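Local structure of beta-N-acetylhexosaminidase (Mycobacterium smegmatis, 4YYF) at residues 244-249 with 286-291; 151-156 with 197-202. The protein probably hydrolyses terminal non-reducing N-acetyl-D-hexosamine residues from N-acetyl-beta-D-hexosaminides, as a glycoside hydrolase of family 3. The protein carries 1 engineered substitution. All blocks are in the same frame, centred on the assembly; numbering follows the deposited sequence.

Interaction 1: 244-249 with 286-291; sequences PVAVMV and LVYTDD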
ATOM      1  N   PRO A 244     -10.306 -10.143  -3.563  1.00 21.91           N
ATOM      2  CA  PRO A 244      -9.129  -9.701  -2.803  1.00 21.29           C
ATOM      3  C   PRO A 244      -8.992  -8.184  -2.770  1.00 16.49           C
ATOM      4  O   PRO A 244      -9.313  -7.469  -3.732  1.00 14.19           O
ATOM      5  CB  PRO A 244      -7.953 -10.335  -3.552  1.00 20.84           C
ATOM      6  CG  PRO A 244      -8.454 -10.566  -4.929  1.00 24.15           C
ATOM      7  CD  PRO A 244      -9.934 -10.840  -4.809  1.00 22.45           C
ATOM      8  N   VAL A 245      -8.523  -7.691  -1.633  1.00 14.48           N
ATOM      9  CA  VAL A 245      -8.317  -6.270  -1.460  1.00 14.70           C
ATOM     10  C   VAL A 245      -7.315  -6.111  -0.321  1.00 14.68           C
ATOM     11  O   VAL A 245      -7.223  -6.970   0.557  1.00 15.02           O
ATOM     12  CB  VAL A 245      -9.663  -5.540  -1.152  1.00 16.44           C
ATOM     13  CG1 VAL A 245     -10.179  -5.903   0.244  1.00 14.48           C
ATOM     14  CG2 VAL A 245      -9.518  -4.018  -1.303  1.00 16.86           C
ATOM     15  N   ALA A 246      -6.543  -5.036  -0.365  1.00 12.40           N
ATOM     16  CA  ALA A 246      -5.599  -4.705   0.694  1.00 13.73           C
ATOM     17  C   ALA A 246      -5.929  -3.306   1.178  1.00 14.24           C
ATOM     18  O   ALA A 246      -6.714  -2.604   0.559  1.00 16.20           O
ATOM     19  CB  ALA A 246      -4.152  -4.773   0.201  1.00 12.67           C
ATOM     20  N   VAL A 247      -5.338  -2.910   2.299  1.00 12.42           N
ATOM     21  CA  VAL A 247      -5.526  -1.566   2.827  1.00 13.43           C
ATOM     22  C   VAL A 247      -4.141  -0.972   3.059  1.00 15.10           C
ATOM     23  O   VAL A 247      -3.226  -1.688   3.465  1.00 15.55           O
ATOM     24  CB  VAL A 247      -6.317  -1.597   4.152  1.00 15.74           C
ATOM     25  CG1 VAL A 247      -6.312  -0.204   4.856  1.00 14.53           C
ATOM     26  CG2 VAL A 247      -7.768  -2.077   3.919  1.00 16.35           C
HETATM   27  N   MSE A 248      -3.980   0.321   2.770  1.00 14.08           N
HETATM   28  CA  MSE A 248      -2.766   1.046   3.145  1.00 14.04           C
HETATM   29  C   MSE A 248      -3.073   2.060   4.248  1.00 17.02           C
HETATM   30  O   MSE A 248      -3.994   2.869   4.120  1.00 16.90           O
HETATM   31  CB  MSE A 248      -2.183   1.792   1.943  1.00 11.38           C
HETATM   32  CG  MSE A 248      -0.964   2.680   2.290  1.00 16.73           C
HETATM   33 SE   MSE A 248      -0.226   3.540   0.681  0.74 21.53          SE
HETATM   34  CE  MSE A 248       0.698   2.018  -0.022  1.00 18.55           C
ATOM     35  N   VAL A 249      -2.287   2.025   5.321  1.00 17.58           N
ATOM     36  CA  VAL A 249      -2.459   2.955   6.437  1.00 16.15           C
ATOM     37  C   VAL A 249      -1.546   4.166   6.243  1.00 19.18           C
ATOM     38  O   VAL A 249      -0.369   4.007   5.928  1.00 19.39           O
ATOM     39  CB  VAL A 249      -2.133   2.271   7.780  1.00 14.77           C
ATOM     40  CG1 VAL A 249      -2.228   3.271   8.922  1.00 17.54           C
ATOM     41  CG2 VAL A 249      -3.088   1.118   8.031  1.00 13.39           C
ATOM     42  N   LEU A 286      -4.366  -8.111   3.711  1.00 14.34           N
ATOM     43  CA  LEU A 286      -3.045  -7.517   3.723  1.00 14.58           C
ATOM     44  C   LEU A 286      -3.100  -6.018   3.991  1.00 15.17           C
ATOM     45  O   LEU A 286      -3.905  -5.291   3.402  1.00 15.46           O
ATOM     46  CB  LEU A 286      -2.376  -7.763   2.370  1.00 16.54           C
ATOM     47  CG  LEU A 286      -0.869  -7.546   2.284  1.00 19.52           C
ATOM     48  CD1 LEU A 286      -0.177  -8.553   3.190  1.00 13.75           C
ATOM     49  CD2 LEU A 286      -0.392  -7.687   0.834  1.00 17.52           C
ATOM     50  N   VAL A 287      -2.236  -5.554   4.888  1.00 13.29           N
ATOM     51  CA  VAL A 287      -2.195  -4.136   5.237  1.00 12.91           C
ATOM     52  C   VAL A 287      -0.797  -3.566   4.991  1.00 16.64           C
ATOM     53  O   VAL A 287       0.176  -4.026   5.598  1.00 16.64           O
ATOM     54  CB  VAL A 287      -2.614  -3.904   6.707  1.00 14.86           C
ATOM     55  CG1 VAL A 287      -2.581  -2.423   7.029  1.00 12.94           C
ATOM     56  CG2 VAL A 287      -4.026  -4.445   6.961  1.00 12.34           C
ATOM     57  N   TYR A 288      -0.704  -2.577   4.094  1.00 13.90           N
ATOM     58  CA  TYR A 288       0.555  -1.893   3.800  1.00 12.14           C
ATOM     59  C   TYR A 288       0.681  -0.621   4.625  1.00 17.82           C
ATOM     60  O   TYR A 288      -0.327  -0.071   5.074  1.00 18.26           O
ATOM     61  CB  TYR A 288       0.592  -1.451   2.328  1.00 14.22           C
ATOM     62  CG  TYR A 288       0.838  -2.530   1.299  1.00 11.88           C
ATOM     63  CD1 TYR A 288       2.125  -2.813   0.867  1.00 12.25           C
ATOM     64  CD2 TYR A 288      -0.221  -3.221   0.715  1.00 14.43           C
ATOM     65  CE1 TYR A 288       2.364  -3.787  -0.107  1.00 14.84           C
ATOM     66  CE2 TYR A 288       0.008  -4.208  -0.269  1.00 11.40           C
ATOM     67  CZ  TYR A 288       1.307  -4.478  -0.660  1.00 15.15           C
ATOM     68  OH  TYR A 288       1.573  -5.436  -1.620  1.00 16.81           O
ATOM     69  N   THR A 289       1.915  -0.129   4.790  1.00 14.17           N
ATOM     70  CA  THR A 289       2.110   1.249   5.224  1.00 13.34           C
ATOM     71  C   THR A 289       2.324   2.120   3.999  1.00 13.65           C
ATOM     72  O   THR A 289       2.713   1.638   2.936  1.00 19.55           O
ATOM     73  CB  THR A 289       3.370   1.431   6.087  1.00 14.72           C
ATOM     74  OG1 THR A 289       4.522   1.215   5.258  1.00 15.60           O
ATOM     75  CG2 THR A 289       3.377   0.472   7.264  1.00 13.94           C
ATOM     76  N   ASP A 290       2.118   3.420   4.170  1.00 14.64           N
ATOM     77  CA  ASP A 290       2.545   4.407   3.181  1.00 16.06           C
ATOM     78  C   ASP A 290       4.075   4.484   3.297  1.00 17.69           C
ATOM     79  O   ASP A 290       4.668   3.869   4.191  1.00 18.17           O
ATOM     80  CB  ASP A 290       1.882   5.757   3.498  1.00 16.75           C
ATOM     81  CG  ASP A 290       1.852   6.723   2.310  1.00 20.75           C
ATOM     82  OD1 ASP A 290       2.549   6.506   1.299  1.00 17.27           O
ATOM     83  OD2 ASP A 290       1.123   7.730   2.409  1.00 17.85           O
ATOM     84  N   ASP A 291       4.704   5.223   2.389  1.00 13.66           N
ATOM     85  CA  ASP A 291       6.169   5.321   2.282  1.00 15.53           C
ATOM     86  C   ASP A 291       6.825   5.774   3.590  1.00 17.77           C
ATOM     87  O   ASP A 291       6.550   6.859   4.087  1.00 21.31           O
ATOM     88  CB  ASP A 291       6.483   6.258   1.100  1.00 15.04           C
ATOM     89  CG  ASP A 291       7.916   6.764   1.056  1.00 20.71           C
ATOM     90  OD1 ASP A 291       8.845   6.151   1.621  1.00 20.45           O
ATOM     91  OD2 ASP A 291       8.109   7.811   0.403  1.00 22.92           O
TER
HETATM   92  O   HOH W   1      -5.590  -8.963   1.213  1.00 19.01           O
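V247 and Y288 sit at the middle of two parallel strands, 246-249 and 287-289. With helix 267-275 in the connection they form a beta-alpha-beta unit. V247 N bonds to L286 O at 3.0 Å, and Y288 N returns a bond to V247 O at 2.7 Å. V249 N reaches Y288 O at 2.9 Å. The side chains alternate between two faces. On one, V249 CG2 crosses to V287 CG1 at 3.7 Å, and both valines touch Y270 of the helix. On the other lie A246, M248 and Y288. The selenomethionine M248 bends at chi3 (-77°), which turns CE back to 3.6 Å from T289 O. That carbonyl is buried and has no polar partner in the model. A246 CB lies at the edge of the Y288 ring, 4.2 Å from CE2. The N-terminal end is looser. There V245 O and L286 N are too far apart to bond, and water 1 links them. At the other end D290 N bonds to V249 O at 3.1 Å. D290 is partly exposed, near an acetate probably from the crystallisation liquor. Backbone hydrogen bonds thus join the strands and apolar side chains pack them, with water completing the pairing where they separate.

Interaction 2: 151-156 with 197-202; sequences VTVDFA and GVLPVL
V153 CG1 is anti to the backbone N (chi1 178°), which puts it 3.7 Å from V201 CG2. The other branch, CG2, stands beside the backbone N, 4.1 Å from L199 CD2. F155 CG is instead anti to the carbonyl carbon (chi1 -66°), and its ring lies alongside V201. V201 CB meets the ring edge in its plane, 3.9 Å from F155 CD1. V198 CG1 lies against D154, 3.5 Å from its N and close to its CB. Strands 153-154 and 199-205 run parallel with helix 179-196 between them, the crossover of the TIM-barrel fold. L199 N gives an almost straight bond to T152 O at 2.9 Å, and D154 N bonds to L199 O at 3.1 Å. F155 then centres an inverse gamma turn. V201 N bonds to A156 O at 2.9 Å, with a weak second bond to D154 O. Water 2 joins T152 O to G197 O, where a Schellman motif closes the helix. D154 OD1 takes its bond from E105 N of strand 100-107, the other neighbour of strand 153-154. Backbone bonds fix the parallel pairing up to D154. Beyond the turn A156 O is the main hold on V201 N, and apolar side chains pack the rest.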
ATOM      1  N   VAL A 151       2.798  -5.788 -13.617  1.00 15.22           N
ATOM      2  CA  VAL A 151       2.348  -5.228 -12.341  1.00 16.31           C
ATOM      3  C   VAL A 151       1.379  -6.207 -11.675  1.00 13.96           C
ATOM      4  O   VAL A 151       0.525  -6.770 -12.351  1.00 16.07           O
ATOM      5  CB  VAL A 151       1.661  -3.862 -12.567  1.00 17.69           C
ATOM      6  CG1 VAL A 151       0.939  -3.385 -11.295  1.00 19.22           C
ATOM      7  CG2 VAL A 151       2.684  -2.834 -13.028  1.00 15.24           C
ATOM      8  N   THR A 152       1.518  -6.407 -10.362  1.00 15.54           N
ATOM      9  CA  THR A 152       0.589  -7.249  -9.588  1.00 15.01           C
ATOM     10  C   THR A 152      -0.258  -6.497  -8.552  1.00 13.11           C
ATOM     11  O   THR A 152      -1.329  -6.979  -8.121  1.00 11.64           O
ATOM     12  CB  THR A 152       1.313  -8.436  -8.910  1.00 13.12           C
ATOM     13  OG1 THR A 152       2.184  -7.969  -7.870  1.00 13.75           O
ATOM     14  CG2 THR A 152       2.133  -9.197  -9.930  1.00 12.88           C
ATOM     15  N   VAL A 153       0.212  -5.324  -8.154  1.00 11.44           N
ATOM     16  CA  VAL A 153      -0.453  -4.538  -7.118  1.00 14.25           C
ATOM     17  C   VAL A 153      -0.550  -3.089  -7.561  1.00 17.40           C
ATOM     18  O   VAL A 153       0.446  -2.517  -7.991  1.00 13.36           O
ATOM     19  CB  VAL A 153       0.343  -4.555  -5.789  1.00 14.06           C
ATOM     20  CG1 VAL A 153      -0.349  -3.678  -4.745  1.00 14.65           C
ATOM     21  CG2 VAL A 153       0.510  -5.979  -5.251  1.00 16.75           C
ATOM     22  N   ASP A 154      -1.737  -2.491  -7.450  1.00 11.45           N
ATOM     23  CA  ASP A 154      -1.885  -1.053  -7.682  1.00 12.90           C
ATOM     24  C   ASP A 154      -2.291  -0.393  -6.372  1.00 15.57           C
ATOM     25  O   ASP A 154      -3.291  -0.783  -5.762  1.00 13.82           O
ATOM     26  CB  ASP A 154      -2.954  -0.769  -8.763  1.00 13.54           C
ATOM     27  CG  ASP A 154      -3.044   0.713  -9.149  1.00 17.06           C
ATOM     28  OD1 ASP A 154      -2.220   1.534  -8.676  1.00 17.11           O
ATOM     29  OD2 ASP A 154      -3.932   1.070  -9.966  1.00 16.20           O
ATOM     30  N   PHE A 155      -1.541   0.617  -5.944  1.00 12.84           N
ATOM     31  CA  PHE A 155      -1.922   1.361  -4.747  1.00 12.61           C
ATOM     32  C   PHE A 155      -3.040   2.329  -5.102  1.00 15.99           C
ATOM     33  O   PHE A 155      -2.842   3.539  -5.165  1.00 19.39           O
ATOM     34  CB  PHE A 155      -0.717   2.091  -4.168  1.00  9.81           C
ATOM     35  CG  PHE A 155       0.348   1.163  -3.636  1.00 16.09           C
ATOM     36  CD1 PHE A 155       0.006   0.109  -2.788  1.00 15.98           C
ATOM     37  CD2 PHE A 155       1.678   1.321  -4.003  1.00 15.92           C
ATOM     38  CE1 PHE A 155       0.996  -0.762  -2.280  1.00 14.51           C
ATOM     39  CE2 PHE A 155       2.670   0.454  -3.510  1.00 17.90           C
ATOM     40  CZ  PHE A 155       2.317  -0.584  -2.641  1.00 13.10           C
ATOM     41  N   ALA A 156      -4.213   1.760  -5.352  1.00 14.20           N
ATOM     42  CA  ALA A 156      -5.407   2.511  -5.720  1.00 13.45           C
ATOM     43  C   ALA A 156      -6.575   1.573  -5.492  1.00 14.10           C
ATOM     44  O   ALA A 156      -6.406   0.360  -5.551  1.00 15.91           O
ATOM     45  CB  ALA A 156      -5.319   2.943  -7.205  1.00 14.06           C
ATOM     46  N   GLY A 197      -7.238  -8.842 -12.228  1.00 13.73           N
ATOM     47  CA  GLY A 197      -6.284  -9.681 -11.519  1.00 11.75           C
ATOM     48  C   GLY A 197      -5.188  -8.883 -10.835  1.00 13.92           C
ATOM     49  O   GLY A 197      -4.169  -9.440 -10.407  1.00 14.37           O
ATOM     50  N   VAL A 198      -5.414  -7.578 -10.702  1.00 14.41           N
ATOM     51  CA  VAL A 198      -4.495  -6.698  -9.982  1.00 12.99           C
ATOM     52  C   VAL A 198      -5.029  -6.577  -8.568  1.00 18.73           C
ATOM     53  O   VAL A 198      -6.237  -6.465  -8.385  1.00 15.51           O
ATOM     54  CB  VAL A 198      -4.465  -5.280 -10.623  1.00 15.98           C
ATOM     55  CG1 VAL A 198      -3.622  -4.311  -9.785  1.00 13.27           C
ATOM     56  CG2 VAL A 198      -3.921  -5.348 -12.049  1.00 13.80           C
ATOM     57  N   LEU A 199      -4.148  -6.606  -7.565  1.00 14.28           N
ATOM     58  CA  LEU A 199      -4.595  -6.396  -6.187  1.00 13.43           C
ATOM     59  C   LEU A 199      -4.807  -4.905  -5.940  1.00 13.38           C
ATOM     60  O   LEU A 199      -3.852  -4.132  -5.979  1.00 13.35           O
ATOM     61  CB  LEU A 199      -3.547  -6.920  -5.189  1.00 11.05           C
ATOM     62  CG  LEU A 199      -3.891  -6.674  -3.713  1.00 13.06           C
ATOM     63  CD1 LEU A 199      -5.105  -7.543  -3.255  1.00 12.94           C
ATOM     64  CD2 LEU A 199      -2.664  -6.952  -2.825  1.00 14.55           C
ATOM     65  N   PRO A 200      -6.057  -4.489  -5.686  1.00 16.29           N
ATOM     66  CA  PRO A 200      -6.256  -3.077  -5.347  1.00 13.80           C
ATOM     67  C   PRO A 200      -5.961  -2.808  -3.867  1.00 17.27           C
ATOM     68  O   PRO A 200      -6.080  -3.713  -3.030  1.00 15.72           O
ATOM     69  CB  PRO A 200      -7.734  -2.843  -5.668  1.00 15.67           C
ATOM     70  CG  PRO A 200      -8.384  -4.186  -5.514  1.00 13.43           C
ATOM     71  CD  PRO A 200      -7.327  -5.249  -5.724  1.00 15.23           C
ATOM     72  N   VAL A 201      -5.535  -1.584  -3.558  1.00 15.11           N
ATOM     73  CA  VAL A 201      -5.202  -1.216  -2.177  1.00 14.43           C
ATOM     74  C   VAL A 201      -5.939   0.074  -1.807  1.00 17.85           C
ATOM     75  O   VAL A 201      -5.648   1.130  -2.354  1.00 18.11           O
ATOM     76  CB  VAL A 201      -3.683  -1.008  -1.984  1.00 12.91           C
ATOM     77  CG1 VAL A 201      -3.357  -0.816  -0.479  1.00 10.52           C
ATOM     78  CG2 VAL A 201      -2.877  -2.204  -2.548  1.00 11.75           C
ATOM     79  N   LEU A 202      -6.896  -0.025  -0.887  1.00 13.12           N
ATOM     80  CA  LEU A 202      -7.655   1.136  -0.415  1.00 14.41           C
ATOM     81  C   LEU A 202      -6.775   2.019   0.477  1.00 15.97           C
ATOM     82  O   LEU A 202      -6.140   1.520   1.402  1.00 17.36           O
ATOM     83  CB  LEU A 202      -8.859   0.658   0.396  1.00 14.56           C
ATOM     84  CG  LEU A 202      -9.731  -0.436  -0.229  1.00 16.42           C
ATOM     85  CD1 LEU A 202     -10.784  -0.905   0.771  1.00 17.28           C
ATOM     86  CD2 LEU A 202     -10.408   0.078  -1.499  1.00 17.08           C
TER
HETATM   87  O   HOH W   2      -2.129  -9.468  -8.177  1.00 26.27           O

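Overall arrangement
Both interactions are buried pairings of neighbouring parallel strands in the barrel of the GH3 N-terminal domain, which belongs to the TIM-barrel clan. They share no segment, but strands 199-205 and 246-249 are adjacent, so four consecutive strands run from 153-154 to 287-289. M248 N to L202 O and A246 O to L202 N are probable hydrogen bonds between them. F155 of interaction 2 also meets Y288 edge-to-face and packs against M248. Interaction 1 lies nearer the centre of the chain, and four backbone bonds carry it evenly. In interaction 2 strand 153-154 is short and weakly bonded. Two regular bonds precede the turn at F155, then two reach V201 N, one weak.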